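Local coordinates for signal recognition particle 19 kDa protein (Pyrococcus furiosus, PDB 3DLV) that probably binds the 7S RNA of the signal recognition particle and mediates binding of the 54 kDa subunit, serving the targeting of nascent membrane proteins, at residues A[27-32]-A[91-96]; A[3-8]-A[70-75]; A[21-26]-A[83-88]. All coordinates share one frame; numbering follows the deposited sequence.

In the fold
The three contacts pair the chain in order: segments 3-8, 21-26 and 27-32 come first, and their partners 70-75, 83-88 and 91-96 follow in the same sequence, so all three pairings cross along the chain. Contact 2 joins two strands of the antiparallel sheet, while contacts 3 and 1 lay successive parts of the long loop between strand 3-6 and helix 34-43 along helix 81-100. The centres of contacts 1 and 3 are about 10 Å apart, those of 2 and 3 about 14 Å, and those of 1 and 2 about 16 Å. Val6 of contact 2 touches Leu85, which also meets the loop at Ile22 and Val23, so that sheet, helix and loop share one compact domain.

Contact 1. Residues A[27-32]-A[91-96]; sequences IAVESP and KIREFR
Arg93 reaches from helix 81-100 to the loop 27-32, where Val29 and two backbone carbonyls receive it. Its CB lies 4.0 Å from Val29 CG1, at the start of the crossing. With CG anti to the backbone N (chi1 171°) the chain heads outward from the helix, and the bend at chi3 then turns the guanidinium to the loop. CZ passes under the same valine methyl, with Val29 CG1 over one face of the group, offset toward its rim. At the tip, NH1 donates to Ile27 O at 3.1 Å, close to the guanidinium plane, whereas NH2 makes a weak bond to Ala28 O at 2.9 Å. An arginine suits this place because its planar edge can serve successive carbonyls of an irregular loop while its face accepts a methyl. The arrangement fastens the segment leading into helix 34-43 onto the C-terminal helix of the SRP19 domain. One helical turn on, Arg96 stretches out from CG to NE and meets Glu30 O end-on with both terminal nitrogens, NH1 at 2.8 Å and NH2 at 2.9 Å. NH1 meets a lone pair of Glu30 O in the carbonyl plane; NH2 also bonds weakly to Ser31 O and forms a salt bridge with Glu36 of helix 34-43. A leucine in place of Arg96 would probably leave Glu30 O without these two donors and Glu36 without its positive mate. Beside the two arginines an apolar touch is made: Val29 CG2 meets Ile92 CG2 at 4.0 Å, their side chains crossing at about a right angle.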
ATOM      1  N   ILE A  27       2.621  -8.985   7.851  1.00 24.58           N
ATOM      2  CA  ILE A  27       3.147  -7.650   7.575  1.00 21.99           C
ATOM      3  C   ILE A  27       2.103  -6.802   6.847  1.00 15.39           C
ATOM      4  O   ILE A  27       2.005  -5.596   7.060  1.00 15.88           O
ATOM      5  CB  ILE A  27       4.448  -7.731   6.745  1.00 25.72           C
ATOM      6  CG1 ILE A  27       5.530  -8.484   7.530  1.00 15.84           C
ATOM      7  CG2 ILE A  27       4.934  -6.343   6.349  1.00 21.36           C
ATOM      8  CD1 ILE A  27       6.717  -8.867   6.683  1.00 33.05           C
ATOM      9  N   ALA A  28       1.292  -7.455   6.022  1.00 21.90           N
ATOM     10  CA  ALA A  28       0.250  -6.778   5.249  1.00 19.72           C
ATOM     11  C   ALA A  28      -0.768  -6.037   6.123  1.00 16.76           C
ATOM     12  O   ALA A  28      -1.019  -6.412   7.270  1.00 20.36           O
ATOM     13  CB  ALA A  28      -0.457  -7.781   4.335  1.00 14.44           C
ATOM     14  N   VAL A  29      -1.362  -4.984   5.573  1.00 19.87           N
ATOM     15  CA  VAL A  29      -2.378  -4.223   6.296  1.00 17.27           C
ATOM     16  C   VAL A  29      -3.739  -4.341   5.615  1.00 16.79           C
ATOM     17  O   VAL A  29      -3.827  -4.575   4.404  1.00 16.33           O
ATOM     18  CB  VAL A  29      -2.001  -2.728   6.427  1.00 23.29           C
ATOM     19  CG1 VAL A  29      -0.795  -2.545   7.348  1.00 19.94           C
ATOM     20  CG2 VAL A  29      -1.733  -2.125   5.056  1.00 17.08           C
ATOM     21  N   GLU A  30      -4.798  -4.179   6.400  1.00 18.01           N
ATOM     22  CA  GLU A  30      -6.152  -4.255   5.866  1.00 19.77           C
ATOM     23  C   GLU A  30      -6.530  -3.014   5.055  1.00 14.64           C
ATOM     24  O   GLU A  30      -6.393  -1.886   5.531  1.00 21.46           O
ATOM     25  CB  GLU A  30      -7.157  -4.456   7.000  1.00 26.64           C
ATOM     26  CG  GLU A  30      -8.600  -4.446   6.527  1.00 33.12           C
ATOM     27  CD  GLU A  30      -9.587  -4.703   7.641  1.00 61.39           C
ATOM     28  OE1 GLU A  30      -9.150  -4.874   8.799  1.00 50.32           O
ATOM     29  OE2 GLU A  30     -10.803  -4.729   7.355  1.00 59.53           O
ATOM     30  N   SER A  31      -7.017  -3.239   3.839  1.00 23.49           N
ATOM     31  CA  SER A  31      -7.484  -2.173   2.943  1.00 22.76           C
ATOM     32  C   SER A  31      -6.539  -0.978   2.824  1.00 12.84           C
ATOM     33  O   SER A  31      -6.902   0.135   3.204  1.00 17.57           O
ATOM     34  CB  SER A  31      -8.873  -1.670   3.367  1.00 22.93           C
ATOM     35  OG  SER A  31      -9.864  -2.669   3.204  1.00 43.66           O
ATOM     36  N   PRO A  32      -5.331  -1.192   2.279  1.00 19.55           N
ATOM     37  CA  PRO A  32      -4.415  -0.058   2.095  1.00 18.30           C
ATOM     38  C   PRO A  32      -4.987   0.923   1.074  1.00 15.94           C
ATOM     39  O   PRO A  32      -5.337   0.517  -0.033  1.00 16.66           O
ATOM     40  CB  PRO A  32      -3.139  -0.703   1.528  1.00 23.55           C
ATOM     41  CG  PRO A  32      -3.358  -2.197   1.571  1.00 23.63           C
ATOM     42  CD  PRO A  32      -4.821  -2.442   1.690  1.00 15.77           C
ATOM     43  N   LYS A  91       5.045   1.053   7.519  1.00 14.20           N
ATOM     44  CA  LYS A  91       4.809   2.483   7.716  1.00  9.80           C
ATOM     45  C   LYS A  91       3.308   2.802   7.860  1.00 12.91           C
ATOM     46  O   LYS A  91       2.916   3.592   8.720  1.00 15.19           O
ATOM     47  CB  LYS A  91       5.463   3.298   6.594  1.00 16.03           C
ATOM     48  CG  LYS A  91       5.618   4.767   6.910  1.00 27.79           C
ATOM     49  CD  LYS A  91       6.333   4.970   8.235  1.00 26.26           C
ATOM     50  CE  LYS A  91       7.821   4.695   8.122  1.00 30.74           C
ATOM     51  NZ  LYS A  91       8.528   4.933   9.414  1.00 47.77           N
ATOM     52  N   ILE A  92       2.471   2.169   7.041  1.00 13.17           N
ATOM     53  CA  ILE A  92       1.024   2.383   7.115  1.00 13.23           C
ATOM     54  C   ILE A  92       0.465   1.930   8.462  1.00 13.04           C
ATOM     55  O   ILE A  92      -0.328   2.639   9.078  1.00 13.47           O
ATOM     56  CB  ILE A  92       0.274   1.686   5.950  1.00 14.04           C
ATOM     57  CG1 ILE A  92       0.636   2.359   4.626  1.00  8.07           C
ATOM     58  CG2 ILE A  92      -1.229   1.735   6.169  1.00 10.26           C
ATOM     59  CD1 ILE A  92      -0.001   1.739   3.397  1.00 12.73           C
ATOM     60  N   ARG A  93       0.898   0.762   8.934  1.00 14.69           N
ATOM     61  CA  ARG A  93       0.459   0.292  10.244  1.00 17.91           C
ATOM     62  C   ARG A  93       0.822   1.323  11.310  1.00 22.60           C
ATOM     63  O   ARG A  93       0.028   1.627  12.210  1.00 17.16           O
ATOM     64  CB  ARG A  93       1.092  -1.059  10.573  1.00 18.20           C
ATOM     65  CG  ARG A  93       0.858  -1.509  12.013  1.00 22.44           C
ATOM     66  CD  ARG A  93       1.314  -2.951  12.233  1.00 25.79           C
ATOM     67  NE  ARG A  93       0.487  -3.921  11.512  1.00 28.91           N
ATOM     68  CZ  ARG A  93       0.829  -4.494  10.362  1.00 31.53           C
ATOM     69  NH1 ARG A  93       1.988  -4.198   9.786  1.00 21.89           N
ATOM     70  NH2 ARG A  93       0.008  -5.362   9.787  1.00 29.42           N
ATOM     71  N   GLU A  94       2.024   1.875  11.189  1.00 15.58           N
ATOM     72  CA  GLU A  94       2.506   2.866  12.149  1.00 23.72           C
ATOM     73  C   GLU A  94       1.663   4.148  12.089  1.00 19.96           C
ATOM     74  O   GLU A  94       1.318   4.725  13.122  1.00 24.46           O
ATOM     75  CB  GLU A  94       3.990   3.163  11.896  1.00 20.36           C
ATOM     76  CG  GLU A  94       4.591   4.207  12.826  1.00 33.49           C
ATOM     77  CD  GLU A  94       5.940   4.707  12.339  1.00 47.64           C
ATOM     78  OE1 GLU A  94       6.631   3.958  11.617  1.00 42.29           O
ATOM     79  OE2 GLU A  94       6.308   5.853  12.674  1.00 50.77           O
ATOM     80  N   PHE A  95       1.342   4.580  10.871  1.00 15.82           N
ATOM     81  CA  PHE A  95       0.464   5.730  10.617  1.00 27.21           C
ATOM     82  C   PHE A  95      -0.865   5.606  11.348  1.00 23.24           C
ATOM     83  O   PHE A  95      -1.300   6.510  12.067  1.00 21.78           O
ATOM     84  CB  PHE A  95       0.114   5.806   9.120  1.00 22.47           C
ATOM     85  CG  PHE A  95       1.145   6.482   8.269  1.00 28.37           C
ATOM     86  CD1 PHE A  95       1.979   7.450   8.795  1.00 44.05           C
ATOM     87  CD2 PHE A  95       1.239   6.183   6.916  1.00 34.25           C
ATOM     88  CE1 PHE A  95       2.912   8.085   7.997  1.00 51.46           C
ATOM     89  CE2 PHE A  95       2.165   6.813   6.113  1.00 32.29           C
ATOM     90  CZ  PHE A  95       3.004   7.766   6.653  1.00 30.86           C
ATOM     91  N   ARG A  96      -1.528   4.488  11.102  1.00 22.20           N
ATOM     92  CA  ARG A  96      -2.872   4.264  11.596  1.00 23.13           C
ATOM     93  C   ARG A  96      -2.898   4.218  13.118  1.00 24.07           C
ATOM     94  O   ARG A  96      -3.808   4.756  13.743  1.00 26.48           O
ATOM     95  CB  ARG A  96      -3.423   2.967  11.013  1.00 17.51           C
ATOM     96  CG  ARG A  96      -3.767   3.074   9.532  1.00 16.62           C
ATOM     97  CD  ARG A  96      -4.010   1.707   8.936  1.00 15.53           C
ATOM     98  NE  ARG A  96      -4.522   1.790   7.570  1.00 16.69           N
ATOM     99  CZ  ARG A  96      -5.048   0.757   6.924  1.00 19.37           C
ATOM    100  NH1 ARG A  96      -5.126  -0.423   7.528  1.00 20.66           N
ATOM    101  NH2 ARG A  96      -5.505   0.903   5.688  1.00 18.93           N
TER

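Contact 2. Residues A[3-8]-A[70-75]; sequences RFVVWP and FGMIVL
Met72 bends at chi2 (-74°) and again at chi3 (-35°), which curls its thioether back over the neighbouring strand, against Trp7 and Val5. Trp7, with CG anti to the backbone N (chi1 -178°), sets its indole alongside Met72, the two pointing the same way. In this Met-aromatic contact SD stands 3.5 Å from Trp7 CD1, oblique to the indole. Met72 CE then rests against Trp7 CB at 3.7 Å, and lies unusually tight, perhaps doubtfully so, against Val5 CG1. A flexible methionine suits this spot, since it can fill the angle between a branched valine and a rigid indole. On the same side, Val5 and Val74 form a non-hydrogen-bonded pair, with a methyl of each in contact.

Beneath these side chains the strands are tied by two hydrogen-bonded pairs. Val6 N gives a short, nearly straight bond to Ile73 O, 2.7 Å, and Ile73 N returns one to Val6 O. Phe4 and Leu75 exchange the same two bonds, Leu75 N reaching Phe4 O at 3.0 Å. At the other end of the pairing Pro8, which has no N-H to offer, sets CD against Gly71 O, and a water accepts from Gly71 N and, weakly, from Trp7 NE1.

On the face opposite Val5 and Val74, Val6 CG2 packs on Leu75 CD1 at 3.6 Å; this apolar side, with Phe4 and Ile73, is met by helices 34-43 and 81-100. The pairing joins the edge strand 3-6 to the central strand of the 1-3-2 antiparallel sheet in the beta-alpha-beta-beta-alpha fold of SRP19.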
ATOM      1  N   ARG A   3      12.642   1.380 -10.402  1.00 24.19           N
ATOM      2  CA  ARG A   3      11.297   1.880 -10.661  1.00 23.35           C
ATOM      3  C   ARG A   3      10.328   0.725 -10.860  1.00 19.70           C
ATOM      4  O   ARG A   3      10.609  -0.216 -11.601  1.00 19.47           O
ATOM      5  CB  ARG A   3      11.286   2.801 -11.879  1.00 22.94           C
ATOM      6  CG  ARG A   3       9.901   3.254 -12.294  1.00 21.14           C
ATOM      7  CD  ARG A   3       9.960   4.211 -13.474  1.00 30.62           C
ATOM      8  NE  ARG A   3      10.646   5.453 -13.132  1.00 49.39           N
ATOM      9  CZ  ARG A   3      10.530   6.585 -13.821  1.00 45.93           C
ATOM     10  NH1 ARG A   3       9.748   6.634 -14.891  1.00 54.18           N
ATOM     11  NH2 ARG A   3      11.190   7.668 -13.438  1.00 53.03           N
ATOM     12  N   PHE A   4       9.183   0.803 -10.191  1.00 18.84           N
ATOM     13  CA  PHE A   4       8.173  -0.240 -10.268  1.00 11.70           C
ATOM     14  C   PHE A   4       6.817   0.334  -9.895  1.00 16.66           C
ATOM     15  O   PHE A   4       6.719   1.476  -9.441  1.00 10.97           O
ATOM     16  CB  PHE A   4       8.522  -1.426  -9.354  1.00 20.32           C
ATOM     17  CG  PHE A   4       8.853  -1.031  -7.944  1.00 22.02           C
ATOM     18  CD1 PHE A   4      10.172  -0.949  -7.527  1.00 25.64           C
ATOM     19  CD2 PHE A   4       7.845  -0.747  -7.031  1.00 18.51           C
ATOM     20  CE1 PHE A   4      10.480  -0.588  -6.226  1.00 29.06           C
ATOM     21  CE2 PHE A   4       8.141  -0.381  -5.738  1.00 18.17           C
ATOM     22  CZ  PHE A   4       9.459  -0.302  -5.330  1.00 26.90           C
ATOM     23  N   VAL A   5       5.772  -0.453 -10.100  1.00 21.36           N
ATOM     24  CA  VAL A   5       4.425  -0.009  -9.765  1.00 16.94           C
ATOM     25  C   VAL A   5       3.977  -0.653  -8.462  1.00 14.36           C
ATOM     26  O   VAL A   5       4.302  -1.807  -8.190  1.00 19.10           O
ATOM     27  CB  VAL A   5       3.423  -0.352 -10.881  1.00 21.55           C
ATOM     28  CG1 VAL A   5       2.010   0.027 -10.468  1.00 25.85           C
ATOM     29  CG2 VAL A   5       3.803   0.360 -12.169  1.00 23.82           C
ATOM     30  N   VAL A   6       3.252   0.112  -7.653  1.00 14.95           N
ATOM     31  CA  VAL A   6       2.616  -0.425  -6.465  1.00 17.82           C
ATOM     32  C   VAL A   6       1.104  -0.436  -6.647  1.00 19.28           C
ATOM     33  O   VAL A   6       0.486   0.573  -6.995  1.00 19.73           O
ATOM     34  CB  VAL A   6       2.993   0.338  -5.184  1.00 17.74           C
ATOM     35  CG1 VAL A   6       2.238  -0.250  -4.003  1.00 18.00           C
ATOM     36  CG2 VAL A   6       4.503   0.274  -4.954  1.00 16.32           C
ATOM     37  N   TRP A   7       0.536  -1.611  -6.423  1.00 15.74           N
ATOM     38  CA  TRP A   7      -0.883  -1.869  -6.547  1.00 25.54           C
ATOM     39  C   TRP A   7      -1.350  -2.220  -5.133  1.00 19.64           C
ATOM     40  O   TRP A   7      -0.811  -3.133  -4.517  1.00 18.57           O
ATOM     41  CB  TRP A   7      -1.052  -3.049  -7.515  1.00 20.53           C
ATOM     42  CG  TRP A   7      -2.449  -3.465  -7.830  1.00 23.25           C
ATOM     43  CD1 TRP A   7      -3.518  -2.653  -8.093  1.00 35.56           C
ATOM     44  CD2 TRP A   7      -2.922  -4.807  -7.963  1.00 22.60           C
ATOM     45  NE1 TRP A   7      -4.632  -3.413  -8.361  1.00 25.39           N
ATOM     46  CE2 TRP A   7      -4.292  -4.736  -8.285  1.00 30.70           C
ATOM     47  CE3 TRP A   7      -2.321  -6.062  -7.829  1.00 25.14           C
ATOM     48  CZ2 TRP A   7      -5.073  -5.880  -8.475  1.00 31.39           C
ATOM     49  CZ3 TRP A   7      -3.099  -7.194  -8.017  1.00 27.57           C
ATOM     50  CH2 TRP A   7      -4.460  -7.094  -8.331  1.00 15.09           C
ATOM     51  N   PRO A   8      -2.333  -1.478  -4.599  1.00 18.08           N
ATOM     52  CA  PRO A   8      -2.745  -1.673  -3.206  1.00 16.99           C
ATOM     53  C   PRO A   8      -3.023  -3.127  -2.831  1.00 17.05           C
ATOM     54  O   PRO A   8      -2.742  -3.504  -1.697  1.00 14.80           O
ATOM     55  CB  PRO A   8      -4.032  -0.849  -3.101  1.00 18.05           C
ATOM     56  CG  PRO A   8      -3.878   0.206  -4.143  1.00 20.83           C
ATOM     57  CD  PRO A   8      -3.137  -0.444  -5.273  1.00 22.11           C
ATOM     58  N   PHE A  70      -9.970   1.773  -8.621  1.00 20.35           N
ATOM     59  CA  PHE A  70      -8.704   1.413  -9.236  1.00 21.61           C
ATOM     60  C   PHE A  70      -7.646   2.388  -8.756  1.00 22.60           C
ATOM     61  O   PHE A  70      -7.883   3.586  -8.722  1.00 17.96           O
ATOM     62  CB  PHE A  70      -8.825   1.458 -10.759  1.00 29.54           C
ATOM     63  CG  PHE A  70      -7.523   1.267 -11.479  1.00 33.44           C
ATOM     64  CD1 PHE A  70      -7.037  -0.007 -11.731  1.00 28.52           C
ATOM     65  CD2 PHE A  70      -6.784   2.361 -11.908  1.00 30.74           C
ATOM     66  CE1 PHE A  70      -5.838  -0.187 -12.397  1.00 43.05           C
ATOM     67  CE2 PHE A  70      -5.585   2.187 -12.575  1.00 36.85           C
ATOM     68  CZ  PHE A  70      -5.113   0.908 -12.822  1.00 34.17           C
ATOM     69  N   GLY A  71      -6.483   1.880  -8.372  1.00 16.39           N
ATOM     70  CA  GLY A  71      -5.418   2.745  -7.889  1.00 17.02           C
ATOM     71  C   GLY A  71      -4.054   2.144  -8.161  1.00 18.44           C
ATOM     72  O   GLY A  71      -3.866   0.938  -8.004  1.00 22.01           O
ATOM     73  N   MET A  72      -3.115   2.981  -8.592  1.00 19.22           N
ATOM     74  CA  MET A  72      -1.753   2.546  -8.888  1.00 19.15           C
ATOM     75  C   MET A  72      -0.784   3.674  -8.552  1.00 13.24           C
ATOM     76  O   MET A  72      -1.089   4.848  -8.767  1.00 14.91           O
ATOM     77  CB  MET A  72      -1.599   2.199 -10.369  1.00 23.52           C
ATOM     78  CG  MET A  72      -2.779   1.473 -10.992  1.00 37.39           C
ATOM     79  SD  MET A  72      -2.933  -0.262 -10.516  1.00 50.79           S
ATOM     80  CE  MET A  72      -1.222  -0.702 -10.399  1.00  3.75           C
ATOM     81  N   ILE A  73       0.381   3.318  -8.026  1.00 13.45           N
ATOM     82  CA  ILE A  73       1.424   4.297  -7.734  1.00 11.71           C
ATOM     83  C   ILE A  73       2.721   3.848  -8.399  1.00 18.22           C
ATOM     84  O   ILE A  73       3.181   2.732  -8.164  1.00 19.28           O
ATOM     85  CB  ILE A  73       1.671   4.428  -6.217  1.00 21.04           C
ATOM     86  CG1 ILE A  73       0.387   4.833  -5.481  1.00 15.02           C
ATOM     87  CG2 ILE A  73       2.777   5.438  -5.927  1.00 16.54           C
ATOM     88  CD1 ILE A  73      -0.377   3.670  -4.902  1.00 16.53           C
ATOM     89  N   VAL A  74       3.300   4.699  -9.241  1.00 14.65           N
ATOM     90  CA  VAL A  74       4.619   4.419  -9.797  1.00 14.32           C
ATOM     91  C   VAL A  74       5.662   5.082  -8.901  1.00 12.43           C
ATOM     92  O   VAL A  74       5.613   6.287  -8.663  1.00 17.36           O
ATOM     93  CB  VAL A  74       4.772   4.920 -11.242  1.00 16.07           C
ATOM     94  CG1 VAL A  74       6.090   4.415 -11.842  1.00 14.53           C
ATOM     95  CG2 VAL A  74       3.589   4.463 -12.082  1.00 22.60           C
ATOM     96  N   LEU A  75       6.585   4.272  -8.399  1.00 15.96           N
ATOM     97  CA  LEU A  75       7.579   4.715  -7.430  1.00 16.71           C
ATOM     98  C   LEU A  75       8.990   4.416  -7.912  1.00 16.42           C
ATOM     99  O   LEU A  75       9.214   3.498  -8.701  1.00 14.93           O
ATOM    100  CB  LEU A  75       7.384   3.966  -6.110  1.00 19.23           C
ATOM    101  CG  LEU A  75       6.097   4.177  -5.328  1.00 22.96           C
ATOM    102  CD1 LEU A  75       6.120   3.329  -4.084  1.00 14.04           C
ATOM    103  CD2 LEU A  75       5.956   5.647  -4.979  1.00 30.15           C
TER
HETATM  104  O   HOH W   1      -6.260  -1.247  -7.895  1.00 35.03           O

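Contact 3. Residues A[21-26]-A[83-88]; sequences RIVPRS and KSLKLI
Val23 and Lys86 have the nearest CA atoms of the two segments, 6.4 Å apart, where an irregular loop runs past a regular helix. Val23 and Pro24 have polyproline II-like backbone angles, and backbone hydrogen bonds of Ile22 and Val23 to Glu10 help to fix the loop's course. Within it, Arg21 NH1 donates to Val23 O at 3.1 Å.

Val23 points at the helix: with CG1 anti to the backbone N (chi1 176°), its other methyl, CG2, is left to press on Leu85 CB at 3.6 Å. Leu85 CD1 meets Ile22 CD1 and CG2, both at 4.1 Å, the two side chains crossing at about a right angle. Beta-branched Val23 and Ile22 and gamma-branched Leu85 suit this inner part, where bulky hydrocarbon is wanted; Leu85 also packs on Val6 of strand 3-6. Farther out, Lys86 runs fully extended beyond CG and lays its last methylene, CE, against Pro24 CD (3.7 Å) and CG, with its ammonium still alongside the ring, NZ 4.2 Å from Pro24 CG.

All the touching across the two segments is between carbon-rich surfaces, so this junction of loop and helix rests on apolar packing, with no polar bond between the two segments.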
ATOM      1  N   ARG A  21      -2.096 -10.596  -3.287  1.00 13.67           N
ATOM      2  CA  ARG A  21      -1.224 -10.214  -2.186  1.00 14.14           C
ATOM      3  C   ARG A  21       0.171 -10.807  -2.380  1.00 17.96           C
ATOM      4  O   ARG A  21       0.310 -12.001  -2.655  1.00 18.63           O
ATOM      5  CB  ARG A  21      -1.818 -10.620  -0.828  1.00  9.75           C
ATOM      6  CG  ARG A  21      -0.896 -10.312   0.353  1.00 12.83           C
ATOM      7  CD  ARG A  21      -1.572 -10.556   1.688  1.00 14.65           C
ATOM      8  NE  ARG A  21      -2.161 -11.887   1.773  1.00 16.99           N
ATOM      9  CZ  ARG A  21      -1.496 -12.989   2.086  1.00 20.01           C
ATOM     10  NH1 ARG A  21      -0.198 -12.932   2.351  1.00 23.00           N
ATOM     11  NH2 ARG A  21      -2.129 -14.154   2.131  1.00 29.45           N
ATOM     12  N   ILE A  22       1.190  -9.956  -2.247  1.00 13.88           N
ATOM     13  CA  ILE A  22       2.592 -10.353  -2.341  1.00 20.14           C
ATOM     14  C   ILE A  22       3.240 -10.389  -0.955  1.00 22.56           C
ATOM     15  O   ILE A  22       4.056 -11.260  -0.661  1.00 34.82           O
ATOM     16  CB  ILE A  22       3.387  -9.332  -3.182  1.00 24.35           C
ATOM     17  CG1 ILE A  22       2.960  -9.376  -4.647  1.00 31.41           C
ATOM     18  CG2 ILE A  22       4.884  -9.565  -3.045  1.00 46.16           C
ATOM     19  CD1 ILE A  22       3.718  -8.380  -5.517  1.00 24.13           C
ATOM     20  N   VAL A  23       2.871  -9.427  -0.115  1.00 16.86           N
ATOM     21  CA  VAL A  23       3.487  -9.234   1.198  1.00 20.27           C
ATOM     22  C   VAL A  23       3.018 -10.297   2.193  1.00 26.88           C
ATOM     23  O   VAL A  23       1.843 -10.662   2.207  1.00 19.42           O
ATOM     24  CB  VAL A  23       3.166  -7.824   1.741  1.00 22.94           C
ATOM     25  CG1 VAL A  23       3.714  -7.636   3.137  1.00 19.51           C
ATOM     26  CG2 VAL A  23       3.720  -6.760   0.804  1.00 31.35           C
ATOM     27  N   PRO A  24       3.942 -10.813   3.025  1.00 23.88           N
ATOM     28  CA  PRO A  24       3.572 -11.833   4.017  1.00 23.93           C
ATOM     29  C   PRO A  24       2.365 -11.404   4.842  1.00 18.67           C
ATOM     30  O   PRO A  24       2.243 -10.232   5.173  1.00 21.57           O
ATOM     31  CB  PRO A  24       4.817 -11.913   4.908  1.00 24.34           C
ATOM     32  CG  PRO A  24       5.942 -11.547   3.998  1.00 27.13           C
ATOM     33  CD  PRO A  24       5.385 -10.514   3.049  1.00 21.38           C
ATOM     34  N   ARG A  25       1.496 -12.350   5.188  1.00 16.51           N
ATOM     35  CA  ARG A  25       0.234 -12.033   5.855  1.00 17.23           C
ATOM     36  C   ARG A  25       0.377 -11.150   7.097  1.00 23.06           C
ATOM     37  O   ARG A  25      -0.420 -10.238   7.311  1.00 25.90           O
ATOM     38  CB  ARG A  25      -0.521 -13.321   6.205  1.00 35.55           C
ATOM     39  CG  ARG A  25       0.206 -14.212   7.202  1.00 50.83           C
ATOM     40  CD  ARG A  25      -0.586 -15.474   7.504  1.00 78.27           C
ATOM     41  NE  ARG A  25      -0.623 -16.382   6.362  1.00 56.28           N
ATOM     42  CZ  ARG A  25       0.125 -17.474   6.248  1.00 87.21           C
ATOM     43  NH1 ARG A  25       0.973 -17.806   7.214  1.00 67.19           N
ATOM     44  NH2 ARG A  25       0.024 -18.238   5.170  1.00 86.34           N
ATOM     45  N   SER A  26       1.397 -11.414   7.906  1.00 22.48           N
ATOM     46  CA  SER A  26       1.550 -10.722   9.177  1.00 27.17           C
ATOM     47  C   SER A  26       2.045  -9.287   9.012  1.00 32.28           C
ATOM     48  O   SER A  26       1.906  -8.472   9.923  1.00 30.44           O
ATOM     49  CB  SER A  26       2.488 -11.501  10.100  1.00 27.23           C
ATOM     50  OG  SER A  26       3.768 -11.657   9.511  1.00 30.59           O
ATOM     51  N   LYS A  83      11.065  -5.741  -0.715  1.00 22.61           N
ATOM     52  CA  LYS A  83      11.464  -5.014   0.493  1.00 23.79           C
ATOM     53  C   LYS A  83      10.751  -3.662   0.614  1.00 21.64           C
ATOM     54  O   LYS A  83      10.350  -3.249   1.708  1.00 13.70           O
ATOM     55  CB  LYS A  83      12.984  -4.801   0.518  1.00 24.25           C
ATOM     56  CG  LYS A  83      13.479  -4.029   1.735  1.00 21.77           C
ATOM     57  CD  LYS A  83      14.995  -3.914   1.759  1.00 32.68           C
ATOM     58  CE  LYS A  83      15.655  -5.282   1.909  1.00 47.65           C
ATOM     59  NZ  LYS A  83      17.146  -5.218   1.792  1.00 40.55           N
ATOM     60  N   SER A  84      10.606  -2.965  -0.508  1.00 14.99           N
ATOM     61  CA  SER A  84       9.892  -1.693  -0.513  1.00 15.70           C
ATOM     62  C   SER A  84       8.448  -1.863  -0.036  1.00  9.66           C
ATOM     63  O   SER A  84       7.944  -1.049   0.737  1.00 14.08           O
ATOM     64  CB  SER A  84       9.929  -1.076  -1.913  1.00 13.79           C
ATOM     65  OG  SER A  84      11.265  -0.749  -2.265  1.00 17.81           O
ATOM     66  N   LEU A  85       7.785  -2.909  -0.519  1.00 13.39           N
ATOM     67  CA  LEU A  85       6.398  -3.191  -0.147  1.00 15.14           C
ATOM     68  C   LEU A  85       6.262  -3.484   1.337  1.00 10.16           C
ATOM     69  O   LEU A  85       5.312  -3.051   1.977  1.00 15.34           O
ATOM     70  CB  LEU A  85       5.855  -4.384  -0.933  1.00 12.08           C
ATOM     71  CG  LEU A  85       5.584  -4.165  -2.419  1.00 18.67           C
ATOM     72  CD1 LEU A  85       5.089  -5.456  -3.061  1.00 29.09           C
ATOM     73  CD2 LEU A  85       4.583  -3.052  -2.596  1.00 18.34           C
ATOM     74  N   LYS A  86       7.208  -4.242   1.874  1.00 12.48           N
ATOM     75  CA  LYS A  86       7.215  -4.537   3.305  1.00 16.03           C
ATOM     76  C   LYS A  86       7.381  -3.283   4.146  1.00 16.23           C
ATOM     77  O   LYS A  86       6.699  -3.126   5.155  1.00 15.18           O
ATOM     78  CB  LYS A  86       8.297  -5.567   3.652  1.00 17.38           C
ATOM     79  CG  LYS A  86       8.054  -6.915   2.976  1.00 30.36           C
ATOM     80  CD  LYS A  86       9.092  -7.966   3.350  1.00 76.44           C
ATOM     81  CE  LYS A  86       8.848  -9.270   2.591  1.00 20.71           C
ATOM     82  NZ  LYS A  86       9.811 -10.331   2.988  1.00 64.14           N
ATOM     83  N   LEU A  87       8.278  -2.388   3.730  1.00 10.81           N
ATOM     84  CA  LEU A  87       8.485  -1.124   4.447  1.00 16.55           C
ATOM     85  C   LEU A  87       7.249  -0.233   4.377  1.00  8.64           C
ATOM     86  O   LEU A  87       6.886   0.419   5.356  1.00 10.34           O
ATOM     87  CB  LEU A  87       9.686  -0.370   3.886  1.00 13.09           C
ATOM     88  CG  LEU A  87      11.034  -1.080   4.014  1.00 13.10           C
ATOM     89  CD1 LEU A  87      12.089  -0.382   3.157  1.00 16.20           C
ATOM     90  CD2 LEU A  87      11.463  -1.143   5.474  1.00 20.74           C
ATOM     91  N   ILE A  88       6.613  -0.206   3.208  1.00 12.04           N
ATOM     92  CA  ILE A  88       5.402   0.572   3.017  1.00  9.81           C
ATOM     93  C   ILE A  88       4.283   0.069   3.942  1.00 11.35           C
ATOM     94  O   ILE A  88       3.644   0.850   4.650  1.00 11.06           O
ATOM     95  CB  ILE A  88       4.954   0.530   1.533  1.00 11.63           C
ATOM     96  CG1 ILE A  88       5.912   1.360   0.673  1.00 11.37           C
ATOM     97  CG2 ILE A  88       3.528   1.041   1.386  1.00 15.26           C
ATOM     98  CD1 ILE A  88       5.630   1.304  -0.822  1.00 10.79           C
TER